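Local coordinates for hypothetical membrane protein (Corynebacterium glutamicum, PDB 6JSA) that binds heme through the C-terminal domain of HtaA, a part of the corynebacterial heme uptake machinery, and probably passes the heme on during import, at residues L3-A8 against S162-G166; Q19-R23 against F38-F43. One frame throughout, in Å; residues are numbered along the deposited sequence.

Contact 1: L3-A8 against S162-G166; sequences LGVTQA and SATLG
An antiparallel pairing of the first and last strands runs between Gly-4 and Gly-166 and on to Ala-8 and Ala-163, at the end of the domain away from the heme. Gly-4 and Gly-166 bond both ways: Gly-4 N reaches Gly-166 O at 2.9 Å, while the return bond from Gly-166 N to Gly-4 O, 2.8 Å, is straighter at the hydrogen. Val-5 faces Leu-165 as a non-hydrogen-bonded pair, and Ala-8 faces Ala-163 in the same way, although three steps along one chain match two along the other. The extra residue makes a beta bulge, and Thr-164 fills it from the opposite strand. Its carbonyl O accepts Thr-6 N at 2.8 Å and its N donates to Gln-7 O. With chi1 at 50°, Thr-164 OG1 sits between its own backbone N and carbonyl carbon, where it can take Gln-7 N at 3.0 Å. Both consecutive amides at the corner are thus held by one residue. In the fold, strand 3-12 lies between 42-53 and 159-165, and strand 159-165 lies between 3-12 and 129-138, each neighbour antiparallel. The face carrying Val-5, Ala-8, Ala-163 and Leu-165 is apolar, and Val-5 and Ala-8 both rest on Ile-61 of strand 58-62. Leu-3 crosses Leu-165 at about a right angle, CD1 against CD1 at 4.0 Å, and Val-5 CG2 meets Leu-165 CD2 at 4.1 Å. Ala-8 CB touches Ala-163 CB at 3.9 Å. On the polar side a water links Thr-6 OG1 with Leu-165 O, and the Gln-7 amide bends back so that NE2 bonds to Ala-8 O, 3.0 Å away.

Contact 2: Q19-R23 against F38-F43; sequences QNYIR and FDNQQF. With HEM (protoporphyrin IX containing Fe), chain B.
A two-residue beta hairpin joins strands 37-39 and 42-53, its turn residues Asn-40 and Gln-41 both left-handed as in turns of the type I' and III' class, and Gln-19 of the heme-bearing helix 16-23 reaches it at Gln-41 and Phe-38. Extended beyond CG, with chi2 178°, Gln-19 carries its amide to the turn, and NE2 donates to Gln-41 O at 2.9 Å. The bond is nearly straight at the hydrogen, yet the donor stands above the carbonyl plane of Gln-41. NE2 also bonds to Gly-13 O. The other end of the amide, OE1, lies in the ring plane at the edge of Phe-38, 3.5 Å from CZ, while Phe-43 CE2 lies beside NE2. Phe-38 in turn places CD1 over a face of the Phe-43 ring, and Trp-31 meets both rings. One water sits among four polar groups, donating to Gln-19 OE1 at 2.8 Å and to Asn-20 OD1, and accepting from Arg-23 NH2 and Gln-41 NE2. On the far side of the helix Tyr-21, CG anti to the backbone N (chi1 161°), has heme C4D 3.5 Å above one face of its ring, toward the rim, and binds the iron through OH at 2.1 Å. That OH is also hydrogen-bonded to His-72, and Ser-17 OG and Tyr-150 OH hydrogen-bond to the heme. Two carbonyl acceptors for NE2 and a donating water for OE1 fix which end of the Gln-19 amide is nitrogen and which is oxygen.

From the N terminus the chain enters strand 3-12, whose first six residues form one side of contact 1, and passes almost at once into helix 16-23. After the helix come strands 30-34 and 37-39 and the turn into 42-53, where contact 2 closes a short loop of 14 residues. The chain then runs through the remaining strands to 159-165, and contact 1 closes a loop of 153 residues. Contact 2 is therefore nested inside contact 1. Their centres lie about 27 Å apart, yet contact 1 lies on strand 3-12 and contact 2 reaches 42-53, its neighbour: one contact joins the first and last strands of the domain, the other fastens the heme helix to the strands.

Contact 1: L3-A8 against S162-G166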
ATOM      1  N   LEU A   3      -1.552  22.097   5.663  1.00 20.23           N
ATOM      2  CA  LEU A   3      -2.662  22.084   4.723  1.00 17.83           C
ATOM      3  C   LEU A   3      -3.379  20.748   4.822  1.00 16.78           C
ATOM      4  O   LEU A   3      -2.741  19.698   4.905  1.00 18.58           O
ATOM      5  CB  LEU A   3      -2.142  22.271   3.295  1.00 19.00           C
ATOM      6  CG  LEU A   3      -1.423  23.589   3.008  1.00 20.85           C
ATOM      7  CD1 LEU A   3      -0.562  23.454   1.761  1.00 21.92           C
ATOM      8  CD2 LEU A   3      -2.433  24.704   2.846  1.00 21.39           C
ATOM      9  N   GLY A   4      -4.701  20.783   4.811  1.00 15.14           N
ATOM     10  CA  GLY A   4      -5.468  19.561   4.863  1.00 14.42           C
ATOM     11  C   GLY A   4      -5.674  18.959   3.485  1.00 13.33           C
ATOM     12  O   GLY A   4      -5.713  19.659   2.480  1.00 14.32           O
ATOM     13  N   VAL A   5      -5.791  17.634   3.448  1.00 11.81           N
ATOM     14  CA  VAL A   5      -6.160  16.963   2.212  1.00 11.30           C
ATOM     15  C   VAL A   5      -7.634  17.220   1.931  1.00 11.18           C
ATOM     16  O   VAL A   5      -8.494  17.019   2.798  1.00 13.11           O
ATOM     17  CB  VAL A   5      -5.865  15.460   2.315  1.00 12.29           C
ATOM     18  CG1 VAL A   5      -6.534  14.701   1.166  1.00 12.69           C
ATOM     19  CG2 VAL A   5      -4.363  15.221   2.317  1.00 13.59           C
ATOM     20  N   THR A   6      -7.929  17.685   0.720  1.00 10.95           N
ATOM     21  CA  THR A   6      -9.318  17.800   0.265  1.00 11.76           C
ATOM     22  C   THR A   6      -9.748  16.460  -0.328  1.00 10.75           C
ATOM     23  O   THR A   6     -10.558  15.740   0.264  1.00 11.04           O
ATOM     24  CB  THR A   6      -9.449  18.962  -0.721  1.00 12.14           C
ATOM     25  OG1 THR A   6      -8.970  20.167  -0.099  1.00 14.94           O
ATOM     26  CG2 THR A   6     -10.903  19.145  -1.125  1.00 11.61           C
ATOM     27  N   GLN A   7      -9.192  16.106  -1.488  1.00  9.71           N
ATOM     28  CA  GLN A   7      -9.423  14.814  -2.117  1.00  9.48           C
ATOM     29  C   GLN A   7      -8.079  14.212  -2.477  1.00  9.55           C
ATOM     30  O   GLN A   7      -7.247  14.884  -3.092  1.00 11.22           O
ATOM     31  CB  GLN A   7     -10.219  14.968  -3.413  1.00  9.78           C
ATOM     32  CG  GLN A   7     -10.437  13.656  -4.143  1.00  9.05           C
ATOM     33  CD  GLN A   7     -11.409  12.758  -3.403  1.00  8.25           C
ATOM     34  OE1 GLN A   7     -12.580  13.105  -3.269  1.00  9.61           O
ATOM     35  NE2 GLN A   7     -10.931  11.625  -2.891  1.00  8.59           N
ATOM     36  N   ALA A   8      -7.878  12.943  -2.125  1.00  8.15           N
ATOM     37  CA  ALA A   8      -6.686  12.217  -2.531  1.00  8.27           C
ATOM     38  C   ALA A   8      -7.080  10.931  -3.240  1.00  8.51           C
ATOM     39  O   ALA A   8      -8.159  10.368  -3.026  1.00  8.14           O
ATOM     40  CB  ALA A   8      -5.795  11.852  -1.341  1.00  9.16           C
ATOM     41  N   SER A 162      -2.135  11.417  -5.877  1.00  9.39           N
ATOM     42  CA  SER A 162      -2.361  12.828  -6.112  1.00 10.94           C
ATOM     43  C   SER A 162      -3.402  13.303  -5.116  1.00 10.86           C
ATOM     44  O   SER A 162      -4.280  12.543  -4.707  1.00 11.83           O
ATOM     45  CB  SER A 162      -2.792  13.091  -7.554  1.00 14.56           C
ATOM     46  OG  SER A 162      -4.004  12.440  -7.853  1.00 19.02           O
ATOM     47  N   ALA A 163      -3.290  14.565  -4.721  1.00 10.82           N
ATOM     48  CA  ALA A 163      -4.193  15.120  -3.731  1.00 11.71           C
ATOM     49  C   ALA A 163      -4.400  16.597  -4.009  1.00 12.63           C
ATOM     50  O   ALA A 163      -3.474  17.304  -4.411  1.00 14.40           O
ATOM     51  CB  ALA A 163      -3.654  14.934  -2.309  1.00 11.72           C
ATOM     52  N   THR A 164      -5.623  17.060  -3.802  1.00 11.71           N
ATOM     53  CA  THR A 164      -5.867  18.482  -3.673  1.00 11.52           C
ATOM     54  C   THR A 164      -5.750  18.840  -2.197  1.00 11.26           C
ATOM     55  O   THR A 164      -6.073  18.037  -1.315  1.00 11.72           O
ATOM     56  CB  THR A 164      -7.247  18.856  -4.217  1.00 12.01           C
ATOM     57  OG1 THR A 164      -8.227  17.980  -3.654  1.00 12.08           O
ATOM     58  CG2 THR A 164      -7.274  18.739  -5.737  1.00 12.70           C
ATOM     59  N   LEU A 165      -5.247  20.042  -1.937  1.00 12.31           N
ATOM     60  CA  LEU A 165      -4.998  20.525  -0.586  1.00 13.39           C
ATOM     61  C   LEU A 165      -5.788  21.801  -0.334  1.00 14.99           C
ATOM     62  O   LEU A 165      -5.993  22.614  -1.240  1.00 16.23           O
ATOM     63  CB  LEU A 165      -3.511  20.824  -0.374  1.00 13.07           C
ATOM     64  CG  LEU A 165      -2.534  19.673  -0.634  1.00 12.96           C
ATOM     65  CD1 LEU A 165      -1.106  20.117  -0.351  1.00 13.85           C
ATOM     66  CD2 LEU A 165      -2.893  18.430   0.186  1.00 13.65           C
ATOM     67  N   GLY A 166      -6.218  21.977   0.911  1.00 16.01           N
ATOM     68  CA  GLY A 166      -6.967  23.165   1.287  1.00 18.17           C
ATOM     69  C   GLY A 166      -6.753  23.565   2.733  1.00 21.33           C
ATOM     70  O   GLY A 166      -5.823  23.088   3.387  1.00 22.61           O
TER
HETATM   71  O   HOH W   1      -8.951  22.050  -2.225  1.00 24.17           O

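Contact 2: Q19-R23 against F38-F43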
ATOM      1  N   GLN A  19      -0.134 -10.451  -7.917  1.00  9.11           N
ATOM      2  CA  GLN A  19      -1.470 -10.550  -8.508  1.00  9.34           C
ATOM      3  C   GLN A  19      -1.560 -11.745  -9.443  1.00  9.26           C
ATOM      4  O   GLN A  19      -2.533 -12.507  -9.408  1.00  9.19           O
ATOM      5  CB  GLN A  19      -1.793  -9.300  -9.317  1.00  8.28           C
ATOM      6  CG  GLN A  19      -2.072  -8.050  -8.526  1.00  8.91           C
ATOM      7  CD  GLN A  19      -2.327  -6.877  -9.453  1.00  9.52           C
ATOM      8  OE1 GLN A  19      -2.820  -7.051 -10.566  1.00 10.33           O
ATOM      9  NE2 GLN A  19      -1.971  -5.684  -9.010  1.00  9.37           N
ATOM     10  N   ASN A  20      -0.563 -11.901 -10.312  1.00  9.36           N
ATOM     11  CA  ASN A  20      -0.625 -12.958 -11.311  1.00 10.29           C
ATOM     12  C   ASN A  20      -0.488 -14.325 -10.668  1.00  9.96           C
ATOM     13  O   ASN A  20      -1.096 -15.289 -11.140  1.00 10.38           O
ATOM     14  CB  ASN A  20       0.442 -12.720 -12.381  1.00 10.85           C
ATOM     15  CG  ASN A  20       0.214 -11.424 -13.140  1.00 10.70           C
ATOM     16  OD1 ASN A  20      -0.908 -10.908 -13.178  1.00 10.92           O
ATOM     17  ND2 ASN A  20       1.266 -10.895 -13.752  1.00 12.24           N
ATOM     18  N   TYR A  21       0.282 -14.412  -9.584  1.00  9.01           N
ATOM     19  CA  TYR A  21       0.354 -15.642  -8.808  1.00  9.53           C
ATOM     20  C   TYR A  21      -0.990 -15.953  -8.156  1.00  9.72           C
ATOM     21  O   TYR A  21      -1.497 -17.079  -8.254  1.00 10.39           O
ATOM     22  CB  TYR A  21       1.462 -15.502  -7.765  1.00  9.87           C
ATOM     23  CG  TYR A  21       1.375 -16.481  -6.627  1.00  8.75           C
ATOM     24  CD1 TYR A  21       1.598 -17.837  -6.833  1.00 10.04           C
ATOM     25  CD2 TYR A  21       1.079 -16.049  -5.341  1.00  9.07           C
ATOM     26  CE1 TYR A  21       1.525 -18.727  -5.787  1.00 10.27           C
ATOM     27  CE2 TYR A  21       1.010 -16.928  -4.289  1.00  9.53           C
ATOM     28  CZ  TYR A  21       1.227 -18.266  -4.523  1.00 10.45           C
ATOM     29  OH  TYR A  21       1.140 -19.142  -3.489  1.00 11.19           O
ATOM     30  N   ILE A  22      -1.589 -14.963  -7.490  1.00  9.43           N
ATOM     31  CA  ILE A  22      -2.860 -15.189  -6.803  1.00  9.19           C
ATOM     32  C   ILE A  22      -3.916 -15.708  -7.775  1.00 10.02           C
ATOM     33  O   ILE A  22      -4.657 -16.648  -7.468  1.00 11.48           O
ATOM     34  CB  ILE A  22      -3.329 -13.904  -6.098  1.00  9.02           C
ATOM     35  CG1 ILE A  22      -2.450 -13.615  -4.879  1.00  9.49           C
ATOM     36  CG2 ILE A  22      -4.806 -13.999  -5.737  1.00 10.13           C
ATOM     37  CD1 ILE A  22      -2.617 -14.596  -3.733  1.00  9.74           C
ATOM     38  N   ARG A  23      -4.004 -15.100  -8.957  1.00 10.75           N
ATOM     39  CA  ARG A  23      -5.026 -15.458  -9.933  1.00 11.62           C
ATOM     40  C   ARG A  23      -4.614 -16.614 -10.831  1.00 13.29           C
ATOM     41  O   ARG A  23      -5.435 -17.080 -11.628  1.00 15.34           O
ATOM     42  CB  ARG A  23      -5.399 -14.231 -10.778  1.00 12.14           C
ATOM     43  CG  ARG A  23      -5.973 -13.098  -9.934  1.00 12.78           C
ATOM     44  CD  ARG A  23      -6.756 -12.084 -10.748  1.00 13.61           C
ATOM     45  NE  ARG A  23      -5.901 -11.185 -11.518  1.00 14.08           N
ATOM     46  CZ  ARG A  23      -6.359 -10.130 -12.186  1.00 13.77           C
ATOM     47  NH1 ARG A  23      -7.661  -9.840 -12.168  1.00 14.38           N
ATOM     48  NH2 ARG A  23      -5.523  -9.359 -12.864  1.00 14.10           N
ATOM     49  N   PHE A  38     -10.101  -1.189  -8.703  1.00  7.69           N
ATOM     50  CA  PHE A  38      -9.044  -1.894  -9.429  1.00  8.93           C
ATOM     51  C   PHE A  38      -9.083  -1.514 -10.902  1.00  9.63           C
ATOM     52  O   PHE A  38     -10.127  -1.636 -11.548  1.00 12.60           O
ATOM     53  CB  PHE A  38      -9.190  -3.415  -9.265  1.00  9.55           C
ATOM     54  CG  PHE A  38      -8.058  -4.211  -9.860  1.00  9.32           C
ATOM     55  CD1 PHE A  38      -6.809  -4.247  -9.249  1.00  9.85           C
ATOM     56  CD2 PHE A  38      -8.240  -4.919 -11.037  1.00 10.47           C
ATOM     57  CE1 PHE A  38      -5.762  -4.995  -9.803  1.00 10.84           C
ATOM     58  CE2 PHE A  38      -7.206  -5.670 -11.586  1.00 11.84           C
ATOM     59  CZ  PHE A  38      -5.967  -5.695 -10.975  1.00 11.69           C
ATOM     60  N   ASP A  39      -7.945  -1.074 -11.430  1.00  9.14           N
ATOM     61  CA  ASP A  39      -7.805  -0.646 -12.815  1.00 10.85           C
ATOM     62  C   ASP A  39      -6.314  -0.554 -13.108  1.00  9.09           C
ATOM     63  O   ASP A  39      -5.523  -0.262 -12.205  1.00  8.98           O
ATOM     64  CB  ASP A  39      -8.453   0.732 -13.018  1.00 14.94           C
ATOM     65  CG  ASP A  39      -8.839   0.997 -14.458  1.00 21.24           C
ATOM     66  OD1 ASP A  39      -9.112   0.029 -15.194  1.00 24.60           O
ATOM     67  OD2 ASP A  39      -8.874   2.185 -14.845  1.00 24.18           O
ATOM     68  N   ASN A  40      -5.936  -0.803 -14.365  1.00  9.46           N
ATOM     69  CA  ASN A  40      -4.525  -0.747 -14.764  1.00  9.19           C
ATOM     70  C   ASN A  40      -3.654  -1.669 -13.910  1.00  8.52           C
ATOM     71  O   ASN A  40      -2.497  -1.360 -13.633  1.00  9.37           O
ATOM     72  CB  ASN A  40      -3.981   0.692 -14.732  1.00 10.65           C
ATOM     73  CG  ASN A  40      -2.593   0.811 -15.344  1.00 11.30           C
ATOM     74  OD1 ASN A  40      -2.321   0.257 -16.405  1.00 12.00           O
ATOM     75  ND2 ASN A  40      -1.701   1.521 -14.658  1.00 11.77           N
ATOM     76  N   GLN A  41      -4.200  -2.801 -13.463  1.00  7.88           N
ATOM     77  CA  GLN A  41      -3.473  -3.723 -12.591  1.00  8.61           C
ATOM     78  C   GLN A  41      -2.989  -3.029 -11.318  1.00  8.34           C
ATOM     79  O   GLN A  41      -1.952  -3.386 -10.749  1.00  8.95           O
ATOM     80  CB  GLN A  41      -2.351  -4.460 -13.329  1.00 10.68           C
ATOM     81  CG  GLN A  41      -2.885  -5.262 -14.485  1.00 12.00           C
ATOM     82  CD  GLN A  41      -1.791  -5.883 -15.288  1.00 12.35           C
ATOM     83  OE1 GLN A  41      -1.269  -5.276 -16.224  1.00 13.94           O
ATOM     84  NE2 GLN A  41      -1.434  -7.113 -14.940  1.00 11.82           N
ATOM     85  N   GLN A  42      -3.747  -2.029 -10.869  1.00  7.74           N
ATOM     86  CA  GLN A  42      -3.433  -1.291  -9.652  1.00  8.11           C
ATOM     87  C   GLN A  42      -4.697  -1.178  -8.819  1.00  6.81           C
ATOM     88  O   GLN A  42      -5.762  -0.825  -9.339  1.00  7.87           O
ATOM     89  CB  GLN A  42      -2.906   0.117  -9.948  1.00  8.89           C
ATOM     90  CG  GLN A  42      -1.602   0.130 -10.706  1.00 10.05           C
ATOM     91  CD  GLN A  42      -1.157   1.540 -10.999  1.00  9.99           C
ATOM     92  OE1 GLN A  42      -1.748   2.222 -11.834  1.00 11.11           O
ATOM     93  NE2 GLN A  42      -0.133   1.999 -10.292  1.00 10.40           N
ATOM     94  N   PHE A  43      -4.579  -1.460  -7.529  1.00  6.63           N
ATOM     95  CA  PHE A  43      -5.657  -1.137  -6.609  1.00  6.83           C
ATOM     96  C   PHE A  43      -5.810   0.376  -6.505  1.00  7.09           C
ATOM     97  O   PHE A  43      -4.831   1.128  -6.575  1.00  7.25           O
ATOM     98  CB  PHE A  43      -5.417  -1.831  -5.271  1.00  7.49           C
ATOM     99  CG  PHE A  43      -5.310  -3.321  -5.428  1.00  6.71           C
ATOM    100  CD1 PHE A  43      -6.455  -4.089  -5.606  1.00  7.30           C
ATOM    101  CD2 PHE A  43      -4.072  -3.947  -5.500  1.00  7.26           C
ATOM    102  CE1 PHE A  43      -6.373  -5.455  -5.805  1.00  7.72           C
ATOM    103  CE2 PHE A  43      -3.976  -5.319  -5.702  1.00  7.89           C
ATOM    104  CZ  PHE A  43      -5.132  -6.080  -5.850  1.00  8.00           C
TER
HETATM  105  CHA HEM B 300       4.904 -18.231  -4.794  1.00 10.18           C
HETATM  106  CHB HEM B 300       3.428 -22.572  -3.263  1.00 10.54           C
HETATM  107  CHC HEM B 300       1.185 -20.477   0.479  1.00 10.30           C
HETATM  108  CHD HEM B 300       2.986 -16.193  -0.836  1.00  8.74           C
HETATM  109  C1A HEM B 300       4.670 -19.584  -4.725  1.00  9.96           C
HETATM  110  C2A HEM B 300       5.085 -20.564  -5.710  1.00 10.68           C
HETATM  111  C3A HEM B 300       4.681 -21.768  -5.298  1.00 11.13           C
HETATM  112  C4A HEM B 300       4.012 -21.583  -4.021  1.00 10.41           C
HETATM  113  CMA HEM B 300       4.879 -23.123  -6.022  1.00 12.67           C
HETATM  114  CAA HEM B 300       5.801 -20.213  -7.023  1.00 12.01           C
HETATM  115  CBA HEM B 300       4.702 -19.684  -7.952  1.00 14.67           C
HETATM  116  CGA HEM B 300       5.257 -19.205  -9.268  1.00 18.14           C
HETATM  117  O1A HEM B 300       6.473 -18.913  -9.351  1.00 20.87           O
HETATM  118  O2A HEM B 300       4.472 -19.095 -10.241  1.00 20.67           O
HETATM  119  C1B HEM B 300       2.640 -22.386  -2.150  1.00 10.51           C
HETATM  120  C2B HEM B 300       1.860 -23.400  -1.471  1.00 12.33           C
HETATM  121  C3B HEM B 300       1.241 -22.822  -0.428  1.00 12.38           C
HETATM  122  C4B HEM B 300       1.615 -21.421  -0.431  1.00 11.07           C
HETATM  123  CMB HEM B 300       1.815 -24.867  -1.927  1.00 13.48           C
HETATM  124  CAB HEM B 300       0.285 -23.417   0.632  1.00 14.69           C
HETATM  125  CBB HEM B 300      -0.200 -24.665   0.635  1.00 16.55           C
HETATM  126  C1C HEM B 300       1.502 -19.137   0.477  1.00  9.79           C
HETATM  127  C2C HEM B 300       1.136 -18.188   1.507  1.00 10.19           C
HETATM  128  C3C HEM B 300       1.602 -16.992   1.139  1.00  9.57           C
HETATM  129  C4C HEM B 300       2.314 -17.156  -0.120  1.00  8.68           C
HETATM  130  CMC HEM B 300       0.312 -18.514   2.771  1.00 11.64           C
HETATM  131  CAC HEM B 300       1.434 -15.685   1.948  1.00 10.75           C
HETATM  132  CBC HEM B 300       1.144 -14.527   1.332  1.00 11.80           C
HETATM  133  C1D HEM B 300       3.678 -16.386  -2.006  1.00  8.97           C
HETATM  134  C2D HEM B 300       4.390 -15.359  -2.727  1.00  9.61           C
HETATM  135  C3D HEM B 300       4.918 -15.913  -3.817  1.00  9.41           C
HETATM  136  C4D HEM B 300       4.548 -17.313  -3.833  1.00  9.79           C
HETATM  137  CMD HEM B 300       4.507 -13.893  -2.280  1.00 11.03           C
HETATM  138  CAD HEM B 300       5.749 -15.196  -4.903  1.00 10.51           C
HETATM  139  CBD HEM B 300       4.780 -14.777  -6.017  1.00 11.36           C
HETATM  140  CGD HEM B 300       5.521 -13.976  -7.057  1.00 12.40           C
HETATM  141  O1D HEM B 300       6.136 -14.580  -7.971  1.00 14.84           O
HETATM  142  O2D HEM B 300       5.495 -12.722  -6.974  1.00 12.79           O
HETATM  143  NA  HEM B 300       4.015 -20.238  -3.700  1.00  9.50           N
HETATM  144  NB  HEM B 300       2.458 -21.185  -1.495  1.00 10.54           N
HETATM  145  NC  HEM B 300       2.227 -18.475  -0.503  1.00  9.83           N
HETATM  146  ND  HEM B 300       3.791 -17.575  -2.705  1.00  9.94           N
HETATM  147 FE   HEM B 300       2.860 -19.323  -2.258  1.00 10.49          FE
HETATM  148  O   HOH W   2      -2.633  -8.695 -12.785  1.00 13.68           O
HETATM  149  O   HOH W   3       1.079  -8.523 -15.549  1.00 17.60           O